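Local coordinates for protein ppBat (Bacteroides thetaiotaomicron VPI-5482, PDB 3CNE) that binds flavin derivatives such as lumichrome, riboflavin, FMN and FAD as a homodimer and may serve as a flavin store, apparently without proteolytic or chaperone activity, at residues K4-C16 with Y32-N46. Sequence-based numbering, arbitrary orientation.
Sequences KVAVLAVNPVNGC and YKVFAVSDTKEIKTN
Ile-43 touches Ala-9 and Asn-11 before the cis Asn-11–Pro-12 peptide bond and Val-13 after it. Its CB lies 3.6 Å from Asn-11 OD1, and its CG2 packs 3.7 Å from Asn-11 CB, the two side chains lying alongside one another but pointing opposite ways. With chi1 at 63°, CG1 is flanked by both backbone neighbours of CA, N and C, and the extended chi2 carries CD1 to Ala-9 CB and Val-13 CG1, 3.6 Å from each. The long branched chain suits this reach, and the small Ala-9 leaves room for its tip.

Asn-11 offers an aliphatic CB to Ile-43 and a polar amide to the backbone and a water. While its CB and CG lie against Ile-43, OD1 accepts from Lys-44 N at 2.7 Å, the donor standing above the carbonyl plane; ND2 reaches Ser-38 OG through a water. A second water joins Asn-11 N to Val-37 O. Beyond the cis bond before Pro-12, the backbones meet again: Val-13 N donates to Lys-44 O, and Asn-46 N to Val-13 O.

Earlier in the chain, strands 4-9 and 32-36 run parallel, their backbone ladder including a nearly straight bond from Phe-35 N to Val-7 O (2.7 Å, 174° at the hydrogen). Val-7 and Val-34, beta-branched residues well suited to a strand, pack on one face with Ala-9; on the other, Phe-35 CE2 meets Ala-6 CB at 3.9 Å, the short alanine accommodating the ring.

The two strands and helix 15-27 form a beta-alpha-beta unit of the DJ-1/PfpI fold. Strand 69-73 flanks strand 4-9 on its other edge, helix 88-102 packs on the face carrying Ala-6 and Leu-8, and strand 50-52 pairs with 42-44 and touches Ile-43 through Leu-51.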
ATOM      1  N   LYS A   4     -18.702  -5.316  -9.455  1.00 33.50           N
ATOM      2  CA  LYS A   4     -18.454  -4.360  -8.383  1.00 31.68           C
ATOM      3  C   LYS A   4     -17.901  -5.087  -7.148  1.00 29.43           C
ATOM      4  O   LYS A   4     -18.379  -6.153  -6.807  1.00 28.45           O
ATOM      5  CB  LYS A   4     -19.726  -3.590  -8.060  1.00 32.30           C
ATOM      6  CG  LYS A   4     -20.355  -2.957  -9.296  1.00 36.50           C
ATOM      7  CD  LYS A   4     -21.369  -1.882  -8.945  1.00 42.49           C
ATOM      8  CE  LYS A   4     -22.103  -1.395 -10.202  1.00 45.64           C
ATOM      9  NZ  LYS A   4     -22.999  -0.234  -9.881  1.00 48.05           N
ATOM     10  N   VAL A   5     -16.882  -4.502  -6.514  1.00 27.30           N
ATOM     11  CA  VAL A   5     -16.192  -5.119  -5.375  1.00 25.55           C
ATOM     12  C   VAL A   5     -16.468  -4.299  -4.129  1.00 25.08           C
ATOM     13  O   VAL A   5     -16.288  -3.076  -4.130  1.00 24.99           O
ATOM     14  CB  VAL A   5     -14.629  -5.165  -5.587  1.00 25.52           C
ATOM     15  CG1 VAL A   5     -13.954  -5.927  -4.478  1.00 24.49           C
ATOM     16  CG2 VAL A   5     -14.273  -5.778  -6.941  1.00 23.65           C
ATOM     17  N   ALA A   6     -16.914  -4.953  -3.065  1.00 24.33           N
ATOM     18  CA  ALA A   6     -16.933  -4.296  -1.773  1.00 22.82           C
ATOM     19  C   ALA A   6     -15.637  -4.643  -1.071  1.00 22.93           C
ATOM     20  O   ALA A   6     -15.338  -5.817  -0.814  1.00 21.87           O
ATOM     21  CB  ALA A   6     -18.150  -4.730  -0.941  1.00 23.12           C
ATOM     22  N   VAL A   7     -14.848  -3.606  -0.779  1.00 22.30           N
ATOM     23  CA  VAL A   7     -13.612  -3.757  -0.048  1.00 22.19           C
ATOM     24  C   VAL A   7     -13.824  -3.413   1.435  1.00 22.60           C
ATOM     25  O   VAL A   7     -14.285  -2.319   1.768  1.00 22.98           O
ATOM     26  CB  VAL A   7     -12.512  -2.862  -0.656  1.00 22.26           C
ATOM     27  CG1 VAL A   7     -11.189  -3.069   0.068  1.00 21.82           C
ATOM     28  CG2 VAL A   7     -12.354  -3.188  -2.158  1.00 22.24           C
ATOM     29  N   LEU A   8     -13.445  -4.339   2.317  1.00 21.88           N
ATOM     30  CA  LEU A   8     -13.556  -4.100   3.755  1.00 21.47           C
ATOM     31  C   LEU A   8     -12.198  -3.808   4.338  1.00 21.86           C
ATOM     32  O   LEU A   8     -11.285  -4.646   4.241  1.00 22.21           O
ATOM     33  CB  LEU A   8     -14.172  -5.306   4.454  1.00 22.60           C
ATOM     34  CG  LEU A   8     -15.459  -5.914   3.888  1.00 21.50           C
ATOM     35  CD1 LEU A   8     -15.899  -7.082   4.777  1.00 25.71           C
ATOM     36  CD2 LEU A   8     -16.578  -4.888   3.784  1.00 22.76           C
ATOM     37  N   ALA A   9     -12.071  -2.616   4.924  1.00 20.39           N
ATOM     38  CA  ALA A   9     -10.835  -2.172   5.557  1.00 20.38           C
ATOM     39  C   ALA A   9     -11.006  -2.123   7.076  1.00 19.38           C
ATOM     40  O   ALA A   9     -11.879  -1.410   7.587  1.00 20.01           O
ATOM     41  CB  ALA A   9     -10.405  -0.800   4.998  1.00 21.43           C
ATOM     42  N   VAL A  10     -10.236  -2.937   7.798  1.00 17.72           N
ATOM     43  CA  VAL A  10     -10.359  -2.943   9.242  1.00 17.90           C
ATOM     44  C   VAL A  10      -9.555  -1.751   9.794  1.00 18.40           C
ATOM     45  O   VAL A  10      -8.940  -1.032   9.036  1.00 17.64           O
ATOM     46  CB  VAL A  10      -9.904  -4.266   9.859  1.00 18.12           C
ATOM     47  CG1 VAL A  10     -10.946  -5.371   9.512  1.00 18.05           C
ATOM     48  CG2 VAL A  10      -8.449  -4.648   9.411  1.00 17.45           C
ATOM     49  N   ASN A  11      -9.585  -1.542  11.095  1.00 18.23           N
ATOM     50  CA  ASN A  11      -8.922  -0.369  11.658  1.00 19.28           C
ATOM     51  C   ASN A  11      -8.120  -0.758  12.888  1.00 19.53           C
ATOM     52  O   ASN A  11      -8.705  -0.993  13.956  1.00 19.01           O
ATOM     53  CB  ASN A  11      -9.987   0.652  12.010  1.00 19.61           C
ATOM     54  CG  ASN A  11      -9.424   1.918  12.562  1.00 22.42           C
ATOM     55  OD1 ASN A  11      -8.287   2.262  12.299  1.00 20.90           O
ATOM     56  ND2 ASN A  11     -10.227   2.626  13.345  1.00 25.10           N
ATOM     57  N   PRO A  12      -6.775  -0.818  12.776  1.00 19.49           N
ATOM     58  CA  PRO A  12      -5.919  -0.446  11.647  1.00 19.14           C
ATOM     59  C   PRO A  12      -5.860  -1.518  10.554  1.00 18.61           C
ATOM     60  O   PRO A  12      -5.976  -2.674  10.862  1.00 19.43           O
ATOM     61  CB  PRO A  12      -4.537  -0.302  12.285  1.00 19.81           C
ATOM     62  CG  PRO A  12      -4.537  -1.363  13.397  1.00 20.52           C
ATOM     63  CD  PRO A  12      -6.004  -1.329  13.931  1.00 19.53           C
ATOM     64  N   VAL A  13      -5.692  -1.094   9.299  1.00 17.07           N
ATOM     65  CA  VAL A  13      -5.586  -1.983   8.151  1.00 16.66           C
ATOM     66  C   VAL A  13      -4.123  -2.004   7.750  1.00 17.76           C
ATOM     67  O   VAL A  13      -3.376  -1.020   7.943  1.00 17.07           O
ATOM     68  CB  VAL A  13      -6.465  -1.447   6.954  1.00 17.79           C
ATOM     69  CG1 VAL A  13      -5.999  -0.109   6.483  1.00 16.51           C
ATOM     70  CG2 VAL A  13      -6.669  -2.486   5.761  1.00 15.83           C
ATOM     71  N   ASN A  14      -3.695  -3.126   7.211  1.00 16.98           N
ATOM     72  CA  ASN A  14      -2.391  -3.153   6.574  1.00 18.93           C
ATOM     73  C   ASN A  14      -2.534  -2.478   5.212  1.00 18.30           C
ATOM     74  O   ASN A  14      -3.178  -3.006   4.315  1.00 16.62           O
ATOM     75  CB  ASN A  14      -1.925  -4.596   6.416  1.00 17.93           C
ATOM     76  CG  ASN A  14      -0.546  -4.701   5.849  1.00 20.84           C
ATOM     77  OD1 ASN A  14      -0.272  -4.144   4.783  1.00 20.92           O
ATOM     78  ND2 ASN A  14       0.321  -5.507   6.511  1.00 15.78           N
ATOM     79  N   GLY A  15      -1.865  -1.339   5.071  1.00 18.49           N
ATOM     80  CA  GLY A  15      -1.987  -0.492   3.896  1.00 18.98           C
ATOM     81  C   GLY A  15      -1.290  -1.082   2.687  1.00 19.58           C
ATOM     82  O   GLY A  15      -1.671  -0.784   1.571  1.00 19.86           O
ATOM     83  N   CYS A  16      -0.239  -1.866   2.914  1.00 20.38           N
ATOM     84  CA  CYS A  16       0.433  -2.521   1.837  1.00 21.73           C
ATOM     85  C   CYS A  16      -0.553  -3.503   1.167  1.00 21.46           C
ATOM     86  O   CYS A  16      -0.717  -3.459  -0.048  1.00 21.87           O
ATOM     87  CB  CYS A  16       1.712  -3.245   2.318  1.00 22.28           C
ATOM     88  SG  CYS A  16       2.538  -4.093   0.923  1.00 24.13           S
ATOM     89  N   TYR A  32     -15.049  -0.476  -7.427  1.00 24.04           N
ATOM     90  CA  TYR A  32     -14.992  -0.873  -6.025  1.00 23.48           C
ATOM     91  C   TYR A  32     -15.418   0.253  -5.112  1.00 23.77           C
ATOM     92  O   TYR A  32     -15.367   1.400  -5.498  1.00 24.55           O
ATOM     93  CB  TYR A  32     -13.587  -1.360  -5.657  1.00 22.57           C
ATOM     94  CG  TYR A  32     -12.532  -0.266  -5.740  1.00 23.15           C
ATOM     95  CD1 TYR A  32     -12.288   0.583  -4.668  1.00 20.97           C
ATOM     96  CD2 TYR A  32     -11.823  -0.061  -6.920  1.00 21.46           C
ATOM     97  CE1 TYR A  32     -11.335   1.608  -4.759  1.00 23.02           C
ATOM     98  CE2 TYR A  32     -10.867   0.933  -7.028  1.00 20.92           C
ATOM     99  CZ  TYR A  32     -10.632   1.765  -5.956  1.00 23.13           C
ATOM    100  OH  TYR A  32      -9.686   2.748  -6.104  1.00 24.54           O
ATOM    101  N   LYS A  33     -15.822  -0.097  -3.891  1.00 23.70           N
ATOM    102  CA  LYS A  33     -16.171   0.861  -2.845  1.00 23.92           C
ATOM    103  C   LYS A  33     -15.569   0.325  -1.565  1.00 23.16           C
ATOM    104  O   LYS A  33     -15.654  -0.868  -1.311  1.00 22.72           O
ATOM    105  CB  LYS A  33     -17.686   0.961  -2.711  1.00 24.91           C
ATOM    106  CG  LYS A  33     -18.162   1.930  -1.646  1.00 26.61           C
ATOM    107  CD  LYS A  33     -19.662   2.166  -1.745  1.00 27.64           C
ATOM    108  CE  LYS A  33     -20.114   3.039  -0.587  1.00 30.28           C
ATOM    109  NZ  LYS A  33     -21.594   3.376  -0.629  1.00 33.23           N
ATOM    110  N   VAL A  34     -14.933   1.201  -0.785  1.00 23.17           N
ATOM    111  CA  VAL A  34     -14.178   0.792   0.390  1.00 23.38           C
ATOM    112  C   VAL A  34     -14.977   1.147   1.652  1.00 23.40           C
ATOM    113  O   VAL A  34     -15.321   2.323   1.863  1.00 23.33           O
ATOM    114  CB  VAL A  34     -12.732   1.431   0.433  1.00 23.25           C
ATOM    115  CG1 VAL A  34     -11.931   0.841   1.595  1.00 23.24           C
ATOM    116  CG2 VAL A  34     -11.964   1.215  -0.897  1.00 22.61           C
ATOM    117  N   PHE A  35     -15.213   0.128   2.484  1.00 22.64           N
ATOM    118  CA  PHE A  35     -16.011   0.223   3.712  1.00 22.13           C
ATOM    119  C   PHE A  35     -15.137   0.019   4.913  1.00 21.60           C
ATOM    120  O   PHE A  35     -14.446  -1.007   5.027  1.00 21.64           O
ATOM    121  CB  PHE A  35     -17.149  -0.844   3.759  1.00 22.60           C
ATOM    122  CG  PHE A  35     -18.177  -0.710   2.677  1.00 22.29           C
ATOM    123  CD1 PHE A  35     -19.394  -0.061   2.928  1.00 24.21           C
ATOM    124  CD2 PHE A  35     -17.954  -1.258   1.412  1.00 21.90           C
ATOM    125  CE1 PHE A  35     -20.365   0.065   1.920  1.00 25.31           C
ATOM    126  CE2 PHE A  35     -18.904  -1.151   0.405  1.00 24.94           C
ATOM    127  CZ  PHE A  35     -20.143  -0.494   0.665  1.00 24.53           C
ATOM    128  N   ALA A  36     -15.173   0.983   5.830  1.00 20.74           N
ATOM    129  CA  ALA A  36     -14.470   0.838   7.096  1.00 21.00           C
ATOM    130  C   ALA A  36     -15.169  -0.146   8.015  1.00 20.97           C
ATOM    131  O   ALA A  36     -16.360  -0.031   8.257  1.00 21.22           O
ATOM    132  CB  ALA A  36     -14.317   2.202   7.799  1.00 20.10           C
ATOM    133  N   VAL A  37     -14.423  -1.114   8.541  1.00 20.99           N
ATOM    134  CA  VAL A  37     -14.934  -1.943   9.610  1.00 20.40           C
ATOM    135  C   VAL A  37     -14.672  -1.171  10.904  1.00 21.39           C
ATOM    136  O   VAL A  37     -13.769  -1.503  11.690  1.00 20.69           O
ATOM    137  CB  VAL A  37     -14.260  -3.307   9.669  1.00 20.55           C
ATOM    138  CG1 VAL A  37     -14.898  -4.155  10.778  1.00 19.61           C
ATOM    139  CG2 VAL A  37     -14.449  -4.019   8.307  1.00 19.78           C
ATOM    140  N   SER A  38     -15.498  -0.153  11.106  1.00 20.78           N
ATOM    141  CA  SER A  38     -15.267   0.806  12.157  1.00 23.20           C
ATOM    142  C   SER A  38     -16.554   1.599  12.343  1.00 23.24           C
ATOM    143  O   SER A  38     -17.533   1.381  11.622  1.00 22.59           O
ATOM    144  CB  SER A  38     -14.072   1.727  11.807  1.00 22.46           C
ATOM    145  OG  SER A  38     -13.711   2.498  12.946  1.00 26.94           O
ATOM    146  N   ASP A  39     -16.546   2.513  13.310  1.00 23.68           N
ATOM    147  CA  ASP A  39     -17.715   3.343  13.586  1.00 24.45           C
ATOM    148  C   ASP A  39     -17.778   4.587  12.695  1.00 24.86           C
ATOM    149  O   ASP A  39     -18.837   5.236  12.598  1.00 25.57           O
ATOM    150  CB  ASP A  39     -17.729   3.729  15.078  1.00 25.01           C
ATOM    151  CG  ASP A  39     -16.487   4.483  15.507  1.00 28.61           C
ATOM    152  OD1 ASP A  39     -15.361   4.020  15.205  1.00 30.54           O
ATOM    153  OD2 ASP A  39     -16.634   5.542  16.162  1.00 31.70           O
ATOM    154  N   THR A  40     -16.642   4.949  12.082  1.00 25.10           N
ATOM    155  CA  THR A  40     -16.560   6.048  11.116  1.00 25.19           C
ATOM    156  C   THR A  40     -15.691   5.660   9.912  1.00 24.85           C
ATOM    157  O   THR A  40     -14.916   4.714   9.969  1.00 24.05           O
ATOM    158  CB  THR A  40     -15.948   7.365  11.731  1.00 25.58           C
ATOM    159  OG1 THR A  40     -14.521   7.259  11.759  1.00 25.75           O
ATOM    160  CG2 THR A  40     -16.458   7.638  13.153  1.00 26.52           C
ATOM    161  N   LYS A  41     -15.810   6.435   8.840  1.00 24.70           N
ATOM    162  CA  LYS A  41     -15.035   6.236   7.604  1.00 25.73           C
ATOM    163  C   LYS A  41     -13.526   6.413   7.773  1.00 25.77           C
ATOM    164  O   LYS A  41     -12.739   6.084   6.858  1.00 25.39           O
ATOM    165  CB  LYS A  41     -15.450   7.288   6.571  1.00 25.53           C
ATOM    166  CG  LYS A  41     -16.812   7.192   6.085  1.00 27.65           C
ATOM    167  CD  LYS A  41     -16.980   7.986   4.802  1.00 32.54           C
ATOM    168  CE  LYS A  41     -17.153   9.478   5.029  1.00 34.95           C
ATOM    169  NZ  LYS A  41     -17.467  10.137   3.702  1.00 39.46           N
ATOM    170  N   GLU A  42     -13.128   7.016   8.890  1.00 26.07           N
ATOM    171  CA  GLU A  42     -11.737   7.373   9.117  1.00 26.12           C
ATOM    172  C   GLU A  42     -11.045   6.227   9.855  1.00 25.45           C
ATOM    173  O   GLU A  42     -11.482   5.835  10.949  1.00 26.23           O
ATOM    174  CB  GLU A  42     -11.643   8.670   9.929  1.00 27.53           C
ATOM    175  CG  GLU A  42     -10.211   9.104  10.099  1.00 31.45           C
ATOM    176  CD  GLU A  42     -10.040  10.332  10.967  1.00 38.01           C
ATOM    177  OE1 GLU A  42     -10.670  11.381  10.683  1.00 41.30           O
ATOM    178  OE2 GLU A  42      -9.238  10.233  11.920  1.00 42.04           O
ATOM    179  N   ILE A  43     -10.005   5.654   9.247  1.00 23.46           N
ATOM    180  CA  ILE A  43      -9.312   4.486   9.835  1.00 22.44           C
ATOM    181  C   ILE A  43      -7.814   4.746   9.841  1.00 22.09           C
ATOM    182  O   ILE A  43      -7.377   5.688   9.244  1.00 23.22           O
ATOM    183  CB  ILE A  43      -9.580   3.153   9.048  1.00 22.40           C
ATOM    184  CG1 ILE A  43      -9.019   3.243   7.608  1.00 21.94           C
ATOM    185  CG2 ILE A  43     -11.088   2.739   9.118  1.00 20.64           C
ATOM    186  CD1 ILE A  43      -9.014   1.911   6.845  1.00 23.18           C
ATOM    187  N   LYS A  44      -7.036   3.915  10.522  1.00 22.21           N
ATOM    188  CA  LYS A  44      -5.588   4.049  10.500  1.00 22.79           C
ATOM    189  C   LYS A  44      -5.012   2.894   9.753  1.00 21.49           C
ATOM    190  O   LYS A  44      -5.694   1.886   9.587  1.00 20.37           O
ATOM    191  CB  LYS A  44      -5.030   4.058  11.905  1.00 23.80           C
ATOM    192  CG  LYS A  44      -4.889   5.447  12.463  1.00 30.80           C
ATOM    193  CD  LYS A  44      -6.151   5.936  13.137  1.00 37.76           C
ATOM    194  CE  LYS A  44      -5.827   7.173  14.002  1.00 43.01           C
ATOM    195  NZ  LYS A  44      -6.712   7.217  15.226  1.00 46.39           N
ATOM    196  N   THR A  45      -3.765   3.032   9.293  1.00 20.32           N
ATOM    197  CA  THR A  45      -3.034   1.885   8.782  1.00 18.98           C
ATOM    198  C   THR A  45      -2.204   1.377   9.932  1.00 19.73           C
ATOM    199  O   THR A  45      -1.975   2.118  10.900  1.00 20.70           O
ATOM    200  CB  THR A  45      -2.151   2.246   7.608  1.00 17.91           C
ATOM    201  OG1 THR A  45      -1.198   3.265   7.988  1.00 16.98           O
ATOM    202  CG2 THR A  45      -3.058   2.823   6.466  1.00 18.30           C
ATOM    203  N   ASN A  46      -1.705   0.164   9.828  1.00 19.45           N
ATOM    204  CA  ASN A  46      -0.785  -0.385  10.849  1.00 20.29           C
ATOM    205  C   ASN A  46       0.376   0.598  11.013  1.00 21.11           C
ATOM    206  O   ASN A  46       0.847   0.840  12.119  1.00 22.07           O
ATOM    207  CB  ASN A  46      -0.188  -1.713  10.392  1.00 19.55           C
ATOM    208  CG  ASN A  46      -1.204  -2.844  10.339  1.00 21.52           C
ATOM    209  OD1 ASN A  46      -2.328  -2.716  10.813  1.00 20.22           O
ATOM    210  ND2 ASN A  46      -0.783  -3.970   9.798  1.00 19.74           N
TER
HETATM  211  O   HOH W   1     -11.764  -2.865  12.445  1.00 19.80           O
HETATM  212  O   HOH W   2     -12.450   0.877  14.827  1.00 30.04           O